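Local structure of putative branched-chain amino acid aminotransferase IlvE (Streptococcus mutans, 4DQN) at residues 62-67 / 101-106; 72-77 / 109-114; 326-331 / 337-342. The protein probably catalyses the reversible, pyridoxal-phosphate-dependent transfer of amino groups between branched-chain amino acids and 2-oxoglutarate, in isoleucine and leucine biosynthesis. One frame throughout, in Å; residues are numbered along the deposited sequence.

Contact 1 (62-67 / 101-106); sequences EGLKAY and DKFIDA
Phe103 reaches from its helix to strand residue Leu64 and to Glu62, two residues earlier, meeting both with the outer edge of its ring. Leu64 CD1 lies 4.2 Å from Phe103 CE1, and Leu64 CD2 is equally far, 4.2 Å, from Phe103 CZ, so the two methyls of the fork sit alongside neighbouring ring carbons. Glu62 meets the ring with the aliphatic part of its side chain, its CB 4.3 Å from Phe103 CZ and its CG about as near the CZ-CE2 edge. Leu64 CD1 and Glu62 CB lie at the edge, near the ring plane.

The backbones stay well apart, with 10.5 Å between Glu62 CA and Phe103 CA, and side chains span the gap. Phe103 has CG anti to its backbone N (chi1 -178°), which carries the ring outward from the helix. Leu64 CG is wedged between backbone N and carbonyl carbon (chi1 64°); the leucine and phenylalanine side chains then slide past each other in opposite directions.

The carboxylate of Glu62 turns to other partners. It folds back over its own backbone, where OE1 takes a weak bond from Gly63 N, 3.4 Å away. Its main grip comes from helix 79-92: Arg85 makes a salt bridge to OE2, and Asn82 a hydrogen bond to OE1. That helix also packs on Phe103 through Asn82 and Ala83, while Leu64 rests on Pro79 and on Pro131 of the neighbouring strand. The Glu62 side chain comes about 4 Å from that of Lys188, the predicted pyridoxal-phosphate attachment point, which carries no cofactor here.

Across the contact itself there is no polar bond: dispersion between buried carbons joins helix to sheet, while the carboxylate of Glu62, the charged group among the touching residues, is directed to an arginine and an asparagine beside the likely cofactor pocket.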
ATOM      1  N   GLU A  62     -10.188  -8.293  -5.382  1.00 25.43           N
ATOM      2  CA  GLU A  62     -11.239  -8.048  -6.350  1.00 26.75           C
ATOM      3  C   GLU A  62     -12.566  -7.966  -5.621  1.00 27.96           C
ATOM      4  O   GLU A  62     -12.645  -8.173  -4.395  1.00 20.66           O
ATOM      5  CB  GLU A  62     -11.270  -9.152  -7.406  1.00 26.44           C
ATOM      6  CG  GLU A  62     -10.353  -8.860  -8.569  1.00 26.90           C
ATOM      7  CD  GLU A  62     -10.780  -7.617  -9.336  1.00 29.54           C
ATOM      8  OE1 GLU A  62     -12.003  -7.327  -9.388  1.00 27.36           O
ATOM      9  OE2 GLU A  62      -9.892  -6.935  -9.899  1.00 31.07           O
ATOM     10  N   GLY A  63     -13.602  -7.630  -6.375  1.00 25.07           N
ATOM     11  CA  GLY A  63     -14.942  -7.547  -5.833  1.00 25.38           C
ATOM     12  C   GLY A  63     -15.905  -7.846  -6.957  1.00 27.97           C
ATOM     13  O   GLY A  63     -15.824  -7.235  -8.030  1.00 29.48           O
ATOM     14  N   LEU A  64     -16.811  -8.788  -6.723  1.00 27.82           N
ATOM     15  CA  LEU A  64     -17.797  -9.145  -7.740  1.00 26.98           C
ATOM     16  C   LEU A  64     -18.997  -9.743  -7.041  1.00 27.01           C
ATOM     17  O   LEU A  64     -18.900 -10.175  -5.893  1.00 27.72           O
ATOM     18  CB  LEU A  64     -17.210 -10.104  -8.792  1.00 26.81           C
ATOM     19  CG  LEU A  64     -16.742 -11.513  -8.396  1.00 27.87           C
ATOM     20  CD1 LEU A  64     -16.612 -12.406  -9.625  1.00 28.54           C
ATOM     21  CD2 LEU A  64     -15.423 -11.490  -7.603  1.00 26.12           C
ATOM     22  N   LYS A  65     -20.144  -9.745  -7.716  1.00 25.09           N
ATOM     23  CA  LYS A  65     -21.383 -10.159  -7.070  1.00 25.81           C
ATOM     24  C   LYS A  65     -22.011 -11.386  -7.719  1.00 27.46           C
ATOM     25  O   LYS A  65     -21.840 -11.619  -8.919  1.00 25.50           O
ATOM     26  CB  LYS A  65     -22.388  -8.994  -7.070  1.00 24.92           C
ATOM     27  CG  LYS A  65     -22.076  -7.931  -6.022  1.00 28.78           C
ATOM     28  CD  LYS A  65     -22.895  -6.657  -6.256  1.00 26.75           C
ATOM     29  CE  LYS A  65     -22.780  -5.696  -5.089  1.00 30.71           C
ATOM     30  NZ  LYS A  65     -23.538  -4.432  -5.345  1.00 33.61           N
ATOM     31  N   ALA A  66     -22.716 -12.176  -6.904  1.00 25.36           N
ATOM     32  CA  ALA A  66     -23.551 -13.262  -7.413  1.00 28.03           C
ATOM     33  C   ALA A  66     -24.988 -12.808  -7.254  1.00 26.57           C
ATOM     34  O   ALA A  66     -25.352 -12.242  -6.217  1.00 25.84           O
ATOM     35  CB  ALA A  66     -23.303 -14.574  -6.633  1.00 27.14           C
ATOM     36  N   TYR A  67     -25.802 -13.057  -8.274  1.00 26.80           N
ATOM     37  CA  TYR A  67     -27.153 -12.521  -8.330  1.00 28.38           C
ATOM     38  C   TYR A  67     -28.137 -13.674  -8.422  1.00 31.37           C
ATOM     39  O   TYR A  67     -27.960 -14.561  -9.256  1.00 29.21           O
ATOM     40  CB  TYR A  67     -27.304 -11.653  -9.592  1.00 28.47           C
ATOM     41  CG  TYR A  67     -26.325 -10.497  -9.683  1.00 25.92           C
ATOM     42  CD1 TYR A  67     -25.034 -10.684 -10.183  1.00 27.24           C
ATOM     43  CD2 TYR A  67     -26.692  -9.221  -9.273  1.00 27.66           C
ATOM     44  CE1 TYR A  67     -24.131  -9.620 -10.255  1.00 27.74           C
ATOM     45  CE2 TYR A  67     -25.803  -8.158  -9.347  1.00 27.52           C
ATOM     46  CZ  TYR A  67     -24.529  -8.366  -9.840  1.00 26.47           C
ATOM     47  OH  TYR A  67     -23.650  -7.304  -9.916  1.00 26.61           O
ATOM     48  N   ASP A 101      -9.556 -19.362 -15.598  1.00 30.48           N
ATOM     49  CA  ASP A 101     -10.375 -20.528 -15.278  1.00 31.86           C
ATOM     50  C   ASP A 101     -10.312 -20.886 -13.789  1.00 30.00           C
ATOM     51  O   ASP A 101     -11.329 -21.252 -13.212  1.00 27.75           O
ATOM     52  CB  ASP A 101     -10.093 -21.731 -16.197  1.00 34.98           C
ATOM     53  CG  ASP A 101      -8.676 -22.258 -16.074  1.00 41.46           C
ATOM     54  OD1 ASP A 101      -8.380 -23.266 -16.750  1.00 50.32           O
ATOM     55  OD2 ASP A 101      -7.851 -21.683 -15.325  1.00 37.77           O
ATOM     56  N   LYS A 102      -9.142 -20.739 -13.161  1.00 24.94           N
ATOM     57  CA  LYS A 102      -9.012 -20.991 -11.720  1.00 26.06           C
ATOM     58  C   LYS A 102      -9.871 -20.001 -10.932  1.00 27.64           C
ATOM     59  O   LYS A 102     -10.613 -20.392 -10.025  1.00 27.35           O
ATOM     60  CB  LYS A 102      -7.536 -20.878 -11.273  1.00 28.31           C
ATOM     61  CG  LYS A 102      -7.296 -21.102  -9.771  1.00 25.75           C
ATOM     62  CD  LYS A 102      -5.809 -20.912  -9.442  1.00 26.62           C
ATOM     63  CE  LYS A 102      -5.504 -21.214  -7.988  1.00 26.39           C
ATOM     64  NZ  LYS A 102      -5.847 -22.613  -7.585  1.00 26.62           N
ATOM     65  N   PHE A 103      -9.765 -18.720 -11.297  1.00 26.41           N
ATOM     66  CA  PHE A 103     -10.494 -17.638 -10.640  1.00 24.92           C
ATOM     67  C   PHE A 103     -12.014 -17.850 -10.697  1.00 28.91           C
ATOM     68  O   PHE A 103     -12.715 -17.760  -9.672  1.00 27.87           O
ATOM     69  CB  PHE A 103     -10.117 -16.306 -11.317  1.00 23.90           C
ATOM     70  CG  PHE A 103     -10.767 -15.082 -10.704  1.00 25.64           C
ATOM     71  CD1 PHE A 103     -12.076 -14.733 -11.035  1.00 26.22           C
ATOM     72  CD2 PHE A 103     -10.054 -14.263  -9.826  1.00 25.43           C
ATOM     73  CE1 PHE A 103     -12.682 -13.600 -10.468  1.00 27.57           C
ATOM     74  CE2 PHE A 103     -10.640 -13.122  -9.266  1.00 26.20           C
ATOM     75  CZ  PHE A 103     -11.960 -12.788  -9.592  1.00 23.74           C
ATOM     76  N   ILE A 104     -12.525 -18.123 -11.894  1.00 26.48           N
ATOM     77  CA  ILE A 104     -13.968 -18.226 -12.080  1.00 27.18           C
ATOM     78  C   ILE A 104     -14.484 -19.479 -11.390  1.00 27.84           C
ATOM     79  O   ILE A 104     -15.522 -19.445 -10.729  1.00 28.22           O
ATOM     80  CB  ILE A 104     -14.345 -18.221 -13.567  1.00 27.19           C
ATOM     81  CG1 ILE A 104     -14.068 -16.842 -14.167  1.00 28.30           C
ATOM     82  CG2 ILE A 104     -15.820 -18.547 -13.765  1.00 28.05           C
ATOM     83  CD1 ILE A 104     -14.222 -16.833 -15.692  1.00 27.75           C
ATOM     84  N   ASP A 105     -13.748 -20.579 -11.517  1.00 27.46           N
ATOM     85  CA  ASP A 105     -14.137 -21.807 -10.840  1.00 29.43           C
ATOM     86  C   ASP A 105     -14.174 -21.610  -9.337  1.00 27.48           C
ATOM     87  O   ASP A 105     -15.075 -22.108  -8.654  1.00 26.45           O
ATOM     88  CB  ASP A 105     -13.172 -22.946 -11.162  1.00 29.26           C
ATOM     89  CG  ASP A 105     -13.484 -24.190 -10.367  1.00 33.57           C
ATOM     90  OD1 ASP A 105     -14.498 -24.840 -10.682  1.00 35.15           O
ATOM     91  OD2 ASP A 105     -12.739 -24.506  -9.409  1.00 32.79           O
ATOM     92  N   ALA A 106     -13.187 -20.897  -8.808  1.00 28.48           N
ATOM     93  CA  ALA A 106     -13.141 -20.664  -7.368  1.00 22.26           C
ATOM     94  C   ALA A 106     -14.337 -19.845  -6.918  1.00 23.85           C
ATOM     95  O   ALA A 106     -14.947 -20.136  -5.886  1.00 26.34           O
ATOM     96  CB  ALA A 106     -11.854 -19.964  -6.991  1.00 24.56           C
TER

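Contact 2 (72-77 / 109-114); sequences GSVQLF and QVVRAN
Val111 points from its helix straight at Val74 and Leu76, two alternate residues of strand 74-77, and each of its methyls takes one of them. Its CB stands back, 5.1 Å from Val74 CG1, and serves as the fork. From there CG1 runs anti to the backbone N (chi1 177°) and ends 3.7 Å from Val74 CG1, the tighter of the two methyl contacts. Val74 has the same rotamer, and the two valine side chains cross at a slant, CG1 against CG1. The other branch, Val111 CG2, lies beside its own backbone N and looks along the strand to Leu76 CD2, 4.2 Å away. The CB of Leu76 is not aimed at the helix; the chain beyond it swings CD2 into range. Ala66 of the adjacent strand also touches Val111, so the valine bridges two strands.

One turn further the helix ends. Asn114, the first residue to leave helical angles, folds its side chain back so that ND2 donates to Val110 O at 3.0 Å, with an N-H...O angle of 149°. ND2 stands somewhat out of the plane of that carbonyl. The same amide also bonds Phe23 O, which ties the helix end to the loop ahead of the first strand.

Valine and leucine methyls set against a helical valine, with no hydrogen bond between the segments, are ordinary helix-on-sheet packing: helix 100-113 lies across the hairpin of strands 59-68 and 74-77 in the antiparallel sheet, in keeping with the smaller domain of class IV (fold type IV) aminotransferases.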
ATOM      1  N   GLY A  72     -34.855 -18.520  -9.408  1.00 33.02           N
ATOM      2  CA  GLY A  72     -34.130 -18.996  -8.245  1.00 32.56           C
ATOM      3  C   GLY A  72     -32.660 -19.299  -8.490  1.00 36.78           C
ATOM      4  O   GLY A  72     -31.869 -19.360  -7.537  1.00 34.04           O
ATOM      5  N   SER A  73     -32.285 -19.493  -9.751  1.00 30.99           N
ATOM      6  CA  SER A  73     -30.894 -19.801 -10.074  1.00 33.44           C
ATOM      7  C   SER A  73     -29.992 -18.581  -9.851  1.00 32.51           C
ATOM      8  O   SER A  73     -30.455 -17.431  -9.873  1.00 30.51           O
ATOM      9  CB  SER A  73     -30.756 -20.338 -11.501  1.00 36.63           C
ATOM     10  OG  SER A  73     -31.255 -19.416 -12.456  1.00 38.47           O
ATOM     11  N   VAL A  74     -28.707 -18.841  -9.621  1.00 32.11           N
ATOM     12  CA  VAL A  74     -27.758 -17.790  -9.256  1.00 30.28           C
ATOM     13  C   VAL A  74     -26.718 -17.648 -10.359  1.00 30.08           C
ATOM     14  O   VAL A  74     -26.332 -18.633 -10.990  1.00 29.47           O
ATOM     15  CB  VAL A  74     -27.074 -18.118  -7.916  1.00 31.50           C
ATOM     16  CG1 VAL A  74     -26.053 -17.027  -7.542  1.00 29.58           C
ATOM     17  CG2 VAL A  74     -28.126 -18.247  -6.829  1.00 31.48           C
ATOM     18  N   GLN A  75     -26.276 -16.424 -10.617  1.00 28.62           N
ATOM     19  CA  GLN A  75     -25.300 -16.207 -11.675  1.00 29.06           C
ATOM     20  C   GLN A  75     -24.261 -15.148 -11.303  1.00 28.81           C
ATOM     21  O   GLN A  75     -24.507 -14.287 -10.458  1.00 28.02           O
ATOM     22  CB  GLN A  75     -26.014 -15.827 -12.981  1.00 30.31           C
ATOM     23  CG  GLN A  75     -26.821 -14.534 -12.894  1.00 28.90           C
ATOM     24  CD  GLN A  75     -27.743 -14.365 -14.087  1.00 32.30           C
ATOM     25  OE1 GLN A  75     -28.203 -15.346 -14.654  1.00 30.73           O
ATOM     26  NE2 GLN A  75     -28.016 -13.119 -14.472  1.00 32.60           N
ATOM     27  N   LEU A  76     -23.095 -15.237 -11.935  1.00 27.74           N
ATOM     28  CA  LEU A  76     -22.052 -14.227 -11.806  1.00 29.61           C
ATOM     29  C   LEU A  76     -22.129 -13.318 -13.017  1.00 29.36           C
ATOM     30  O   LEU A  76     -22.680 -13.706 -14.056  1.00 31.12           O
ATOM     31  CB  LEU A  76     -20.674 -14.891 -11.763  1.00 25.89           C
ATOM     32  CG  LEU A  76     -20.404 -15.742 -10.530  1.00 28.14           C
ATOM     33  CD1 LEU A  76     -19.079 -16.482 -10.690  1.00 30.66           C
ATOM     34  CD2 LEU A  76     -20.394 -14.872  -9.264  1.00 26.61           C
ATOM     35  N   PHE A  77     -21.580 -12.114 -12.879  1.00 29.08           N
ATOM     36  CA  PHE A  77     -21.614 -11.103 -13.929  1.00 29.24           C
ATOM     37  C   PHE A  77     -20.188 -10.720 -14.331  1.00 29.82           C
ATOM     38  O   PHE A  77     -19.464 -10.071 -13.560  1.00 29.98           O
ATOM     39  CB  PHE A  77     -22.387  -9.876 -13.425  1.00 24.85           C
ATOM     40  CG  PHE A  77     -22.366  -8.703 -14.369  1.00 31.66           C
ATOM     41  CD1 PHE A  77     -23.204  -8.669 -15.481  1.00 28.75           C
ATOM     42  CD2 PHE A  77     -21.517  -7.618 -14.136  1.00 29.22           C
ATOM     43  CE1 PHE A  77     -23.187  -7.580 -16.352  1.00 32.05           C
ATOM     44  CE2 PHE A  77     -21.492  -6.532 -14.999  1.00 30.02           C
ATOM     45  CZ  PHE A  77     -22.331  -6.510 -16.111  1.00 31.31           C
ATOM     46  N   GLN A 109     -17.389 -22.063  -6.820  1.00 25.63           N
ATOM     47  CA  GLN A 109     -17.347 -22.940  -5.648  1.00 27.07           C
ATOM     48  C   GLN A 109     -17.819 -22.231  -4.386  1.00 27.73           C
ATOM     49  O   GLN A 109     -18.519 -22.829  -3.561  1.00 29.39           O
ATOM     50  CB  GLN A 109     -15.929 -23.464  -5.394  1.00 28.52           C
ATOM     51  CG  GLN A 109     -15.450 -24.547  -6.345  1.00 31.41           C
ATOM     52  CD  GLN A 109     -14.119 -25.122  -5.898  1.00 29.99           C
ATOM     53  OE1 GLN A 109     -13.988 -25.599  -4.775  1.00 32.60           O
ATOM     54  NE2 GLN A 109     -13.117 -25.052  -6.770  1.00 27.83           N
ATOM     55  N   VAL A 110     -17.413 -20.970  -4.213  1.00 27.42           N
ATOM     56  CA  VAL A 110     -17.815 -20.215  -3.027  1.00 23.65           C
ATOM     57  C   VAL A 110     -19.315 -19.912  -3.039  1.00 25.25           C
ATOM     58  O   VAL A 110     -19.988 -20.061  -2.015  1.00 28.65           O
ATOM     59  CB  VAL A 110     -16.992 -18.922  -2.863  1.00 23.97           C
ATOM     60  CG1 VAL A 110     -17.496 -18.106  -1.665  1.00 24.23           C
ATOM     61  CG2 VAL A 110     -15.528 -19.276  -2.660  1.00 24.91           C
ATOM     62  N   VAL A 111     -19.839 -19.508  -4.193  1.00 26.54           N
ATOM     63  CA  VAL A 111     -21.270 -19.236  -4.319  1.00 25.71           C
ATOM     64  C   VAL A 111     -22.082 -20.490  -4.025  1.00 30.40           C
ATOM     65  O   VAL A 111     -23.003 -20.464  -3.194  1.00 29.45           O
ATOM     66  CB  VAL A 111     -21.619 -18.747  -5.722  1.00 27.93           C
ATOM     67  CG1 VAL A 111     -23.116 -18.547  -5.844  1.00 29.42           C
ATOM     68  CG2 VAL A 111     -20.878 -17.436  -6.021  1.00 24.41           C
ATOM     69  N   ARG A 112     -21.733 -21.592  -4.688  1.00 28.23           N
ATOM     70  CA  ARG A 112     -22.415 -22.865  -4.449  1.00 30.44           C
ATOM     71  C   ARG A 112     -22.339 -23.299  -2.985  1.00 30.47           C
ATOM     72  O   ARG A 112     -23.354 -23.712  -2.418  1.00 28.31           O
ATOM     73  CB  ARG A 112     -21.894 -23.975  -5.382  1.00 29.84           C
ATOM     74  CG  ARG A 112     -22.178 -23.730  -6.865  1.00 34.71           C
ATOM     75  CD  ARG A 112     -21.953 -24.981  -7.721  1.00 37.63           C
ATOM     76  NE  ARG A 112     -20.678 -25.623  -7.403  1.00 43.32           N
ATOM     77  CZ  ARG A 112     -19.596 -25.567  -8.175  1.00 43.55           C
ATOM     78  NH1 ARG A 112     -19.637 -24.899  -9.320  1.00 43.11           N
ATOM     79  NH2 ARG A 112     -18.475 -26.182  -7.804  1.00 40.73           N
ATOM     80  N   ALA A 113     -21.169 -23.167  -2.350  1.00 26.69           N
ATOM     81  CA  ALA A 113     -21.013 -23.660  -0.981  1.00 25.17           C
ATOM     82  C   ALA A 113     -21.818 -22.829   0.016  1.00 29.80           C
ATOM     83  O   ALA A 113     -22.153 -23.296   1.109  1.00 28.59           O
ATOM     84  CB  ALA A 113     -19.529 -23.695  -0.580  1.00 28.78           C
ATOM     85  N   ASN A 114     -22.116 -21.590  -0.369  1.00 27.69           N
ATOM     86  CA  ASN A 114     -22.852 -20.658   0.489  1.00 27.25           C
ATOM     87  C   ASN A 114     -24.142 -20.181  -0.179  1.00 30.47           C
ATOM     88  O   ASN A 114     -24.593 -19.064   0.078  1.00 28.56           O
ATOM     89  CB  ASN A 114     -21.987 -19.422   0.793  1.00 28.92           C
ATOM     90  CG  ASN A 114     -20.727 -19.761   1.568  1.00 28.78           C
ATOM     91  OD1 ASN A 114     -20.783 -20.024   2.767  1.00 28.37           O
ATOM     92  ND2 ASN A 114     -19.581 -19.732   0.893  1.00 27.92           N
TER

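Contact 3 (326-331 / 337-342); sequences TGIQFG and EGWIYK
Ile328 sits in the last turn of helix 316-329, facing Trp339 and Ile340 where the chain returns as a short strand. Phe330 N still bonds Thr326 O at 2.8 Å, but Gly331 swings to positive phi (89°) and closes the helix with a Schellman motif. On the far side Gly338, also at positive phi, leads into strand 340-342.

That strand is the outermost of the antiparallel sheet within this chain and lies next to strand 74-77. The contact thus packs the end of a helix against the edge strand that follows it, with ten residues of loop and turn between.

Ile328 CG2, anti to its backbone N, does the side-chain touching. It lies 4.2 Å from Trp339 CE3, approaching the indole obliquely, and 4.1 Å from Ile340 CD1. Two successive bends in Ile340 (chi1 -55°, chi2 -55°) bring CD1 round to the helix, where it also rests 3.7 Å from Ile328 O, a carbonyl already accepting the N-H of Gly331. The isoleucine side chains run aslant to each other. Elsewhere the indole makes a cation-pi contact with Arg78 and meets the rings of Phe77 and Tyr258, while Gln329 O, on the helix, takes a bond from the Gln75 amide.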
ATOM      1  N   THR A 326     -28.564  -3.330 -14.163  1.00 26.62           N
ATOM      2  CA  THR A 326     -29.038  -4.205 -13.093  1.00 29.12           C
ATOM      3  C   THR A 326     -30.001  -5.267 -13.640  1.00 28.60           C
ATOM      4  O   THR A 326     -29.992  -6.417 -13.187  1.00 28.46           O
ATOM      5  CB  THR A 326     -29.694  -3.424 -11.926  1.00 31.38           C
ATOM      6  OG1 THR A 326     -30.784  -2.632 -12.417  1.00 24.54           O
ATOM      7  CG2 THR A 326     -28.683  -2.513 -11.256  1.00 32.57           C
ATOM      8  N   GLY A 327     -30.810  -4.903 -14.633  1.00 29.03           N
ATOM      9  CA  GLY A 327     -31.688  -5.882 -15.263  1.00 27.92           C
ATOM     10  C   GLY A 327     -30.897  -7.051 -15.827  1.00 27.14           C
ATOM     11  O   GLY A 327     -31.262  -8.219 -15.663  1.00 28.80           O
ATOM     12  N   ILE A 328     -29.796  -6.732 -16.490  1.00 25.61           N
ATOM     13  CA  ILE A 328     -28.928  -7.749 -17.058  1.00 28.27           C
ATOM     14  C   ILE A 328     -28.293  -8.594 -15.961  1.00 27.44           C
ATOM     15  O   ILE A 328     -28.261  -9.826 -16.054  1.00 30.66           O
ATOM     16  CB  ILE A 328     -27.828  -7.100 -17.912  1.00 28.69           C
ATOM     17  CG1 ILE A 328     -28.438  -6.543 -19.199  1.00 30.47           C
ATOM     18  CG2 ILE A 328     -26.719  -8.110 -18.251  1.00 29.38           C
ATOM     19  CD1 ILE A 328     -27.552  -5.526 -19.890  1.00 30.29           C
ATOM     20  N   GLN A 329     -27.796  -7.932 -14.923  1.00 27.94           N
ATOM     21  CA  GLN A 329     -27.134  -8.629 -13.824  1.00 29.60           C
ATOM     22  C   GLN A 329     -28.079  -9.602 -13.122  1.00 29.69           C
ATOM     23  O   GLN A 329     -27.710 -10.742 -12.839  1.00 28.71           O
ATOM     24  CB  GLN A 329     -26.550  -7.610 -12.846  1.00 27.55           C
ATOM     25  CG  GLN A 329     -25.387  -6.800 -13.440  1.00 28.56           C
ATOM     26  CD  GLN A 329     -25.017  -5.583 -12.616  1.00 30.04           C
ATOM     27  OE1 GLN A 329     -25.868  -4.991 -11.953  1.00 30.77           O
ATOM     28  NE2 GLN A 329     -23.736  -5.197 -12.655  1.00 29.45           N
ATOM     29  N   PHE A 330     -29.304  -9.160 -12.857  1.00 30.31           N
ATOM     30  CA  PHE A 330     -30.272 -10.010 -12.163  1.00 29.94           C
ATOM     31  C   PHE A 330     -31.060 -10.918 -13.104  1.00 32.33           C
ATOM     32  O   PHE A 330     -31.926 -11.673 -12.651  1.00 30.51           O
ATOM     33  CB  PHE A 330     -31.245  -9.171 -11.335  1.00 28.16           C
ATOM     34  CG  PHE A 330     -30.644  -8.593 -10.087  1.00 29.35           C
ATOM     35  CD1 PHE A 330     -30.687  -9.294  -8.888  1.00 31.27           C
ATOM     36  CD2 PHE A 330     -30.066  -7.335 -10.104  1.00 28.72           C
ATOM     37  CE1 PHE A 330     -30.143  -8.752  -7.729  1.00 30.07           C
ATOM     38  CE2 PHE A 330     -29.523  -6.785  -8.952  1.00 31.71           C
ATOM     39  CZ  PHE A 330     -29.558  -7.497  -7.765  1.00 33.08           C
ATOM     40  N   GLY A 331     -30.767 -10.841 -14.401  1.00 26.70           N
ATOM     41  CA  GLY A 331     -31.306 -11.787 -15.366  1.00 31.48           C
ATOM     42  C   GLY A 331     -32.647 -11.406 -15.971  1.00 30.60           C
ATOM     43  O   GLY A 331     -33.242 -12.203 -16.680  1.00 32.66           O
ATOM     44  N   GLU A 337     -23.554 -11.091 -25.284  1.00 31.62           N
ATOM     45  CA  GLU A 337     -22.874 -12.381 -25.357  1.00 36.41           C
ATOM     46  C   GLU A 337     -21.671 -12.455 -24.410  1.00 33.01           C
ATOM     47  O   GLU A 337     -20.873 -11.522 -24.344  1.00 34.30           O
ATOM     48  CB  GLU A 337     -22.398 -12.625 -26.789  1.00 39.22           C
ATOM     49  CG  GLU A 337     -22.117 -14.076 -27.119  1.00 44.49           C
ATOM     50  CD  GLU A 337     -23.391 -14.875 -27.316  1.00 60.55           C
ATOM     51  OE1 GLU A 337     -24.496 -14.311 -27.110  1.00 60.53           O
ATOM     52  OE2 GLU A 337     -23.289 -16.069 -27.681  1.00 65.68           O
ATOM     53  N   GLY A 338     -21.564 -13.553 -23.666  1.00 33.27           N
ATOM     54  CA  GLY A 338     -20.395 -13.815 -22.839  1.00 37.68           C
ATOM     55  C   GLY A 338     -20.351 -13.153 -21.472  1.00 34.20           C
ATOM     56  O   GLY A 338     -19.394 -13.356 -20.730  1.00 37.58           O
ATOM     57  N   TRP A 339     -21.362 -12.357 -21.129  1.00 31.11           N
ATOM     58  CA  TRP A 339     -21.358 -11.631 -19.856  1.00 31.85           C
ATOM     59  C   TRP A 339     -21.811 -12.446 -18.653  1.00 31.57           C
ATOM     60  O   TRP A 339     -21.287 -12.284 -17.548  1.00 33.06           O
ATOM     61  CB  TRP A 339     -22.233 -10.377 -19.933  1.00 32.01           C
ATOM     62  CG  TRP A 339     -21.601  -9.224 -20.648  1.00 31.16           C
ATOM     63  CD1 TRP A 339     -20.589  -9.274 -21.565  1.00 31.92           C
ATOM     64  CD2 TRP A 339     -21.956  -7.846 -20.513  1.00 29.13           C
ATOM     65  NE1 TRP A 339     -20.295  -8.004 -22.010  1.00 32.11           N
ATOM     66  CE2 TRP A 339     -21.122  -7.111 -21.379  1.00 32.84           C
ATOM     67  CE3 TRP A 339     -22.906  -7.162 -19.745  1.00 28.51           C
ATOM     68  CZ2 TRP A 339     -21.204  -5.712 -21.493  1.00 31.61           C
ATOM     69  CZ3 TRP A 339     -22.992  -5.777 -19.863  1.00 29.80           C
ATOM     70  CH2 TRP A 339     -22.144  -5.069 -20.734  1.00 27.63           C
ATOM     71  N   ILE A 340     -22.812 -13.293 -18.849  1.00 30.39           N
ATOM     72  CA  ILE A 340     -23.392 -14.017 -17.730  1.00 30.97           C
ATOM     73  C   ILE A 340     -22.760 -15.395 -17.574  1.00 31.48           C
ATOM     74  O   ILE A 340     -22.585 -16.121 -18.550  1.00 32.94           O
ATOM     75  CB  ILE A 340     -24.909 -14.183 -17.893  1.00 31.72           C
ATOM     76  CG1 ILE A 340     -25.586 -12.823 -18.105  1.00 30.59           C
ATOM     77  CG2 ILE A 340     -25.496 -14.905 -16.691  1.00 30.89           C
ATOM     78  CD1 ILE A 340     -25.300 -11.766 -17.023  1.00 30.66           C
ATOM     79  N   TYR A 341     -22.405 -15.736 -16.340  1.00 29.86           N
ATOM     80  CA  TYR A 341     -21.843 -17.042 -16.016  1.00 31.69           C
ATOM     81  C   TYR A 341     -22.726 -17.690 -14.960  1.00 33.80           C
ATOM     82  O   TYR A 341     -22.673 -17.313 -13.778  1.00 29.13           O
ATOM     83  CB  TYR A 341     -20.441 -16.888 -15.441  1.00 27.84           C
ATOM     84  CG  TYR A 341     -19.359 -16.582 -16.439  1.00 29.65           C
ATOM     85  CD1 TYR A 341     -19.317 -15.364 -17.103  1.00 28.30           C
ATOM     86  CD2 TYR A 341     -18.354 -17.506 -16.691  1.00 27.93           C
ATOM     87  CE1 TYR A 341     -18.315 -15.085 -17.997  1.00 28.18           C
ATOM     88  CE2 TYR A 341     -17.352 -17.237 -17.583  1.00 28.99           C
ATOM     89  CZ  TYR A 341     -17.334 -16.028 -18.236  1.00 30.04           C
ATOM     90  OH  TYR A 341     -16.318 -15.761 -19.132  1.00 31.68           O
ATOM     91  N   LYS A 342     -23.542 -18.650 -15.383  1.00 30.77           N
ATOM     92  CA  LYS A 342     -24.409 -19.381 -14.460  1.00 36.35           C
ATOM     93  C   LYS A 342     -23.553 -20.190 -13.504  1.00 34.10           C
ATOM     94  O   LYS A 342     -22.581 -20.823 -13.906  1.00 36.23           O
ATOM     95  CB  LYS A 342     -25.365 -20.301 -15.218  1.00 34.61           C
ATOM     96  CG  LYS A 342     -26.306 -19.567 -16.153  1.00 37.07           C
ATOM     97  CD  LYS A 342     -27.038 -18.446 -15.419  1.00 38.55           C
ATOM     98  CE  LYS A 342     -28.177 -18.983 -14.567  1.00 40.25           C
ATOM     99  NZ  LYS A 342     -29.138 -17.893 -14.237  1.00 41.94           N
TER

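Going from the N terminus, strand 59-68 turns into strand 74-77, and the backbone bond from Tyr67 N to Gln75 O (2.8 Å) joins the pair. The chain then runs through helix 79-92 into helix 100-113, which contact 1 sets on strand 59-68 and contact 2, further along the same helix, on strand 74-77. Their segments alternate in sequence, so the two loops, of 33 and 31 residues, cross. Contact 3 comes in series much later and closes a short loop. Its strand 340-342 joins the sheet at strand 74-77, with Leu76 N bonded to Tyr341 O (2.8 Å), bringing helix 316-329 and the C-terminal chain to the sheet edge.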